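Kojibiose phosphorylase (Gut metagenome, PDB 6W0P) belongs to glycoside hydrolase family 65, carbohydrate-active enzymes that join an N-terminal beta-sandwich domain to a helical catalytic domain. Local coordinates at residues 48-51 and 52-56; 610-613 and 614-618. One frame throughout, in Å; residues are numbered along the deposited sequence.

Contact 1 of 2, residues 48-51 and 52-56; sequences ETYS and GKQLI
Tyr-50 and Gly-52 meet where the chain, extended as far as Tyr-50, bends at Ser-51 (psi 8°) and turns back under the tyrosine ring. No direct hydrogen bond links 48-51 with 52-56; water does the bridging on the main chain, one molecule donating to both Tyr-50 O and Gly-52 O. With CG anti to the backbone N (chi1 -178°), the ring reaches forward over the following turn and lays one face over the glycine, whose N stands 3.4 Å above the ring plane toward the rim. The ring comes closest to the glycine at Tyr-50 CE2 and Gly-52 CA, 3.3 Å apart. At the ring edge, in its plane, comes Lys-53 O, 3.6 Å from Tyr-50 CE2. Gln-54 runs past the tyrosine in the opposite direction, its amide turned 51° from the ring, with OE1 3.6 Å from Tyr-50 CB. Its NE2 is not bonded to the nearby Tyr-50 O; instead it donates to a second water at 2.7 Å, which also accepts from Tyr-50 N at 2.9 Å. This loop joins strands 40-42 and 58-60. Phe-46 meets the Tyr-50 ring edge-to-face, and Ser-51 OG bonds to Asp-104. Helix 26-32 borders the second half: Ser-26 OG bonds to Lys-53 O, and Glu-30 touches Gln-54, while strand 94-98 packs on Glu-48 and Thr-49.

Contact 2 of 2, residues 610-613 and 614-618; sequences YNYY and EPRTL
Arg-616 lays its guanidinium flat on the ring of Tyr-612, planes 9° apart, with Arg-616 CZ 3.7 Å from the ring centroid in a cation-pi stack. The same group reaches the Tyr-612 backbone: NH1 donates to Tyr-612 O at 2.9 Å, the oxygen lying in the guanidinium plane, so face and edge together fix its rotation. NE forms a salt bridge with Asp-583, and NH2 bonds to Gln-463 of the second subunit. Tyr-610 and Glu-614 instead run side by side, pointing the same way. Glu-614 CB sits 3.9 Å over the centre of the Tyr-610 ring as a CH-pi contact; with CG anti to the backbone N (chi1 -177°), Glu-614 CG lies 3.6 Å from Tyr-610 CZ, and chi2 then bends the carboxylate away. Tyr-610 OH bonds to Asp-640. Glu-614 N to Tyr-610 O, 2.9 Å, is an i to i+4 backbone bond. Pro-615, lacking an N-H, packs CG 3.2 Å from Asn-611 O. Tyr-613 O receives the Thr-617 hydroxyl from above the carbonyl plane and, weakly, Arg-616 N. Side-chain donors thus take the carbonyls of Tyr-612 and Tyr-613, a form of C-terminal capping where helix 603-613 gives way to a loop.

How the contacts relate
Contact 1 and contact 2 do not meet: their centres are 44 Å apart, and about 27 Å separates their nearest atoms. They come one after the other along the chain, 48-56 in the N-terminal family 65 domain and 610-618 in the central catalytic one. Their centres lie about 25 and 27 Å from that of the chain. One is a surface loop of the strand-rich part, whose two halves are bridged by water and by packing on a tyrosine ring, with no direct hydrogen bond between them; the other is a partly buried helix end, held by direct bonds and ring stacking. Contact 2 also reaches the second subunit, whereas no other protein chain of the assembly touches contact 1.

Contact 1 of 2, residues 48-51 and 52-56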
loop_
_atom_site.group_PDB
_atom_site.type_symbol
_atom_site.label_atom_id
_atom_site.label_comp_id
_atom_site.label_asym_id
_atom_site.label_seq_id
_atom_site.Cartn_x
_atom_site.Cartn_y
_atom_site.Cartn_z
ATOM N N GLU A 48 1.906 2.658 42.191
ATOM C CA GLU A 48 2.465 1.380 42.703
ATOM C C GLU A 48 2.484 0.361 41.566
ATOM O O GLU A 48 1.831 0.619 40.549
ATOM C CB GLU A 48 1.654 0.853 43.893
ATOM C CG GLU A 48 0.264 0.327 43.537
ATOM C CD GLU A 48 -0.833 1.366 43.334
ATOM O OE1 GLU A 48 -0.524 2.562 43.407
ATOM O OE2 GLU A 48 -1.990 0.978 43.092
ATOM N N THR A 49 3.185 -0.756 41.755
ATOM C CA THR A 49 3.137 -1.938 40.844
ATOM C C THR A 49 1.673 -2.311 40.543
ATOM O O THR A 49 0.866 -2.414 41.471
ATOM C CB THR A 49 3.923 -3.106 41.452
ATOM O OG1 THR A 49 5.290 -2.697 41.499
ATOM C CG2 THR A 49 3.786 -4.398 40.676
ATOM N N TYR A 50 1.328 -2.484 39.271
ATOM C CA TYR A 50 0.018 -3.051 38.857
ATOM C C TYR A 50 0.276 -4.072 37.756
ATOM O O TYR A 50 0.906 -3.721 36.734
ATOM C CB TYR A 50 -0.978 -1.975 38.416
ATOM C CG TYR A 50 -2.346 -2.493 38.019
ATOM C CD1 TYR A 50 -3.280 -2.883 38.966
ATOM C CD2 TYR A 50 -2.723 -2.575 36.690
ATOM C CE1 TYR A 50 -4.545 -3.326 38.607
ATOM C CE2 TYR A 50 -3.977 -3.023 36.312
ATOM C CZ TYR A 50 -4.895 -3.400 37.270
ATOM O OH TYR A 50 -6.137 -3.836 36.881
ATOM N N SER A 51 -0.166 -5.303 37.997
ATOM C CA SER A 51 0.151 -6.489 37.162
ATOM C C SER A 51 -1.080 -6.845 36.311
ATOM O O SER A 51 -1.065 -7.898 35.669
ATOM C CB SER A 51 0.615 -7.635 38.026
ATOM O OG SER A 51 -0.453 -8.111 38.830
ATOM N N GLY A 52 -2.116 -5.997 36.320
ATOM C CA GLY A 52 -3.250 -6.090 35.381
ATOM C C GLY A 52 -2.880 -5.418 34.074
ATOM O O GLY A 52 -1.735 -4.938 33.983
ATOM N N LYS A 53 -3.794 -5.368 33.105
ATOM C CA LYS A 53 -3.564 -4.657 31.821
ATOM C C LYS A 53 -3.481 -3.151 32.125
ATOM O O LYS A 53 -4.355 -2.599 32.795
ATOM C CB LYS A 53 -4.602 -5.060 30.754
ATOM C CG LYS A 53 -5.855 -4.205 30.663
ATOM C CD LYS A 53 -7.111 -4.939 30.160
ATOM C CE LYS A 53 -8.403 -4.305 30.652
ATOM N NZ LYS A 53 -8.475 -4.318 32.135
ATOM N N GLN A 54 -2.417 -2.511 31.683
ATOM C CA GLN A 54 -2.192 -1.070 31.917
ATOM C C GLN A 54 -1.365 -0.561 30.756
ATOM O O GLN A 54 -0.655 -1.379 30.111
ATOM C CB GLN A 54 -1.484 -0.809 33.253
ATOM C CG GLN A 54 -0.212 -1.627 33.468
ATOM C CD GLN A 54 0.609 -1.077 34.616
ATOM O OE1 GLN A 54 0.130 -0.304 35.457
ATOM N NE2 GLN A 54 1.868 -1.459 34.643
ATOM N N LEU A 55 -1.487 0.730 30.492
ATOM C CA LEU A 55 -0.560 1.469 29.626
ATOM C C LEU A 55 -0.004 2.607 30.474
ATOM O O LEU A 55 -0.693 3.612 30.661
ATOM C CB LEU A 55 -1.275 1.977 28.375
ATOM C CG LEU A 55 -0.364 2.716 27.393
ATOM C CD1 LEU A 55 0.808 1.843 26.960
ATOM C CD2 LEU A 55 -1.140 3.189 26.165
ATOM N N ILE A 56 1.208 2.411 30.974
ATOM C CA ILE A 56 2.027 3.467 31.631
ATOM C C ILE A 56 2.507 4.418 30.534
ATOM O O ILE A 56 3.070 3.951 29.506
ATOM C CB ILE A 56 3.200 2.887 32.433
ATOM C CG1 ILE A 56 2.706 2.016 33.593
ATOM C CG2 ILE A 56 4.077 4.023 32.910
ATOM C CD1 ILE A 56 3.804 1.312 34.362
HETATM O O HOH W 1 3.051 -1.716 37.098
HETATM O O HOH W 2 0.713 -5.050 34.480
HETATM O O HOH W 3 -6.380 -4.635 34.549
#

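Contact 2 of 2, residues 610-613 and 614-618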
loop_
_atom_site.group_PDB
_atom_site.type_symbol
_atom_site.label_atom_id
_atom_site.label_comp_id
_atom_site.label_asym_id
_atom_site.label_seq_id
_atom_site.Cartn_x
_atom_site.Cartn_y
_atom_site.Cartn_z
ATOM N N TYR A 610 -26.808 20.470 2.188
ATOM C CA TYR A 610 -27.076 19.658 3.390
ATOM C C TYR A 610 -27.973 18.483 2.989
ATOM O O TYR A 610 -27.699 17.330 3.420
ATOM C CB TYR A 610 -27.695 20.500 4.505
ATOM C CG TYR A 610 -27.989 19.729 5.767
ATOM C CD1 TYR A 610 -27.056 19.608 6.786
ATOM C CD2 TYR A 610 -29.217 19.118 5.938
ATOM C CE1 TYR A 610 -27.335 18.899 7.943
ATOM C CE2 TYR A 610 -29.512 18.404 7.084
ATOM C CZ TYR A 610 -28.556 18.266 8.075
ATOM O OH TYR A 610 -28.909 17.577 9.194
ATOM N N ASN A 611 -29.041 18.772 2.242
ATOM C CA ASN A 611 -30.080 17.775 1.888
ATOM C C ASN A 611 -29.439 16.727 0.980
ATOM O O ASN A 611 -29.838 15.582 1.076
ATOM C CB ASN A 611 -31.297 18.386 1.190
ATOM C CG ASN A 611 -32.298 19.038 2.125
ATOM O OD1 ASN A 611 -32.212 18.890 3.335
ATOM N ND2 ASN A 611 -33.218 19.816 1.572
ATOM N N TYR A 612 -28.506 17.103 0.104
ATOM C CA TYR A 612 -27.853 16.119 -0.798
ATOM C C TYR A 612 -26.803 15.284 -0.029
ATOM O O TYR A 612 -26.812 14.065 -0.195
ATOM C CB TYR A 612 -27.240 16.780 -2.033
ATOM C CG TYR A 612 -26.746 15.753 -3.016
ATOM C CD1 TYR A 612 -27.578 15.215 -3.981
ATOM C CD2 TYR A 612 -25.455 15.249 -2.911
ATOM C CE1 TYR A 612 -27.122 14.234 -4.850
ATOM C CE2 TYR A 612 -24.978 14.296 -3.784
ATOM C CZ TYR A 612 -25.807 13.794 -4.765
ATOM O OH TYR A 612 -25.324 12.810 -5.571
ATOM N N TYR A 613 -25.943 15.897 0.789
ATOM C CA TYR A 613 -24.727 15.248 1.353
ATOM C C TYR A 613 -24.947 14.618 2.733
ATOM O O TYR A 613 -24.350 13.551 2.951
ATOM C CB TYR A 613 -23.559 16.226 1.328
ATOM C CG TYR A 613 -23.035 16.458 -0.066
ATOM C CD1 TYR A 613 -22.433 15.444 -0.789
ATOM C CD2 TYR A 613 -23.160 17.690 -0.675
ATOM C CE1 TYR A 613 -21.970 15.654 -2.078
ATOM C CE2 TYR A 613 -22.686 17.918 -1.952
ATOM C CZ TYR A 613 -22.102 16.894 -2.663
ATOM O OH TYR A 613 -21.659 17.148 -3.924
ATOM N N GLU A 614 -25.728 15.225 3.631
ATOM C CA GLU A 614 -25.966 14.650 4.981
ATOM C C GLU A 614 -26.447 13.196 4.858
ATOM O O GLU A 614 -25.886 12.339 5.524
ATOM C CB GLU A 614 -26.927 15.516 5.805
ATOM C CG GLU A 614 -27.152 15.024 7.232
ATOM C CD GLU A 614 -27.910 13.712 7.411
ATOM O OE1 GLU A 614 -28.983 13.589 6.828
ATOM O OE2 GLU A 614 -27.372 12.777 8.124
ATOM N N PRO A 615 -27.485 12.835 4.056
ATOM C CA PRO A 615 -27.957 11.439 4.003
ATOM C C PRO A 615 -27.048 10.419 3.276
ATOM O O PRO A 615 -27.271 9.214 3.416
ATOM C CB PRO A 615 -29.322 11.514 3.293
ATOM C CG PRO A 615 -29.306 12.831 2.532
ATOM C CD PRO A 615 -28.337 13.746 3.270
ATOM N N ARG A 616 -26.029 10.898 2.552
ATOM C CA ARG A 616 -24.950 10.051 1.985
ATOM C C ARG A 616 -23.759 9.930 2.947
ATOM O O ARG A 616 -22.797 9.227 2.579
ATOM C CB ARG A 616 -24.495 10.639 0.652
ATOM C CG ARG A 616 -25.607 10.678 -0.383
ATOM C CD ARG A 616 -25.149 11.169 -1.736
ATOM N NE ARG A 616 -26.068 10.738 -2.779
ATOM C CZ ARG A 616 -27.252 11.306 -3.021
ATOM N NH1 ARG A 616 -27.675 12.320 -2.280
ATOM N NH2 ARG A 616 -28.011 10.854 -4.004
ATOM N N THR A 617 -23.787 10.575 4.115
ATOM C CA THR A 617 -22.608 10.681 5.017
ATOM C C THR A 617 -22.734 9.659 6.161
ATOM O O THR A 617 -23.725 9.675 6.905
ATOM C CB THR A 617 -22.413 12.099 5.532
ATOM O OG1 THR A 617 -22.337 12.952 4.396
ATOM C CG2 THR A 617 -21.163 12.210 6.375
ATOM N N LEU A 618 -21.745 8.774 6.264
ATOM C CA LEU A 618 -21.718 7.676 7.262
ATOM C C LEU A 618 -21.481 8.262 8.650
ATOM O O LEU A 618 -21.991 7.688 9.606
ATOM C CB LEU A 618 -20.617 6.700 6.847
ATOM C CG LEU A 618 -20.750 5.263 7.318
ATOM C CD1 LEU A 618 -22.038 4.637 6.850
ATOM C CD2 LEU A 618 -19.563 4.460 6.805
#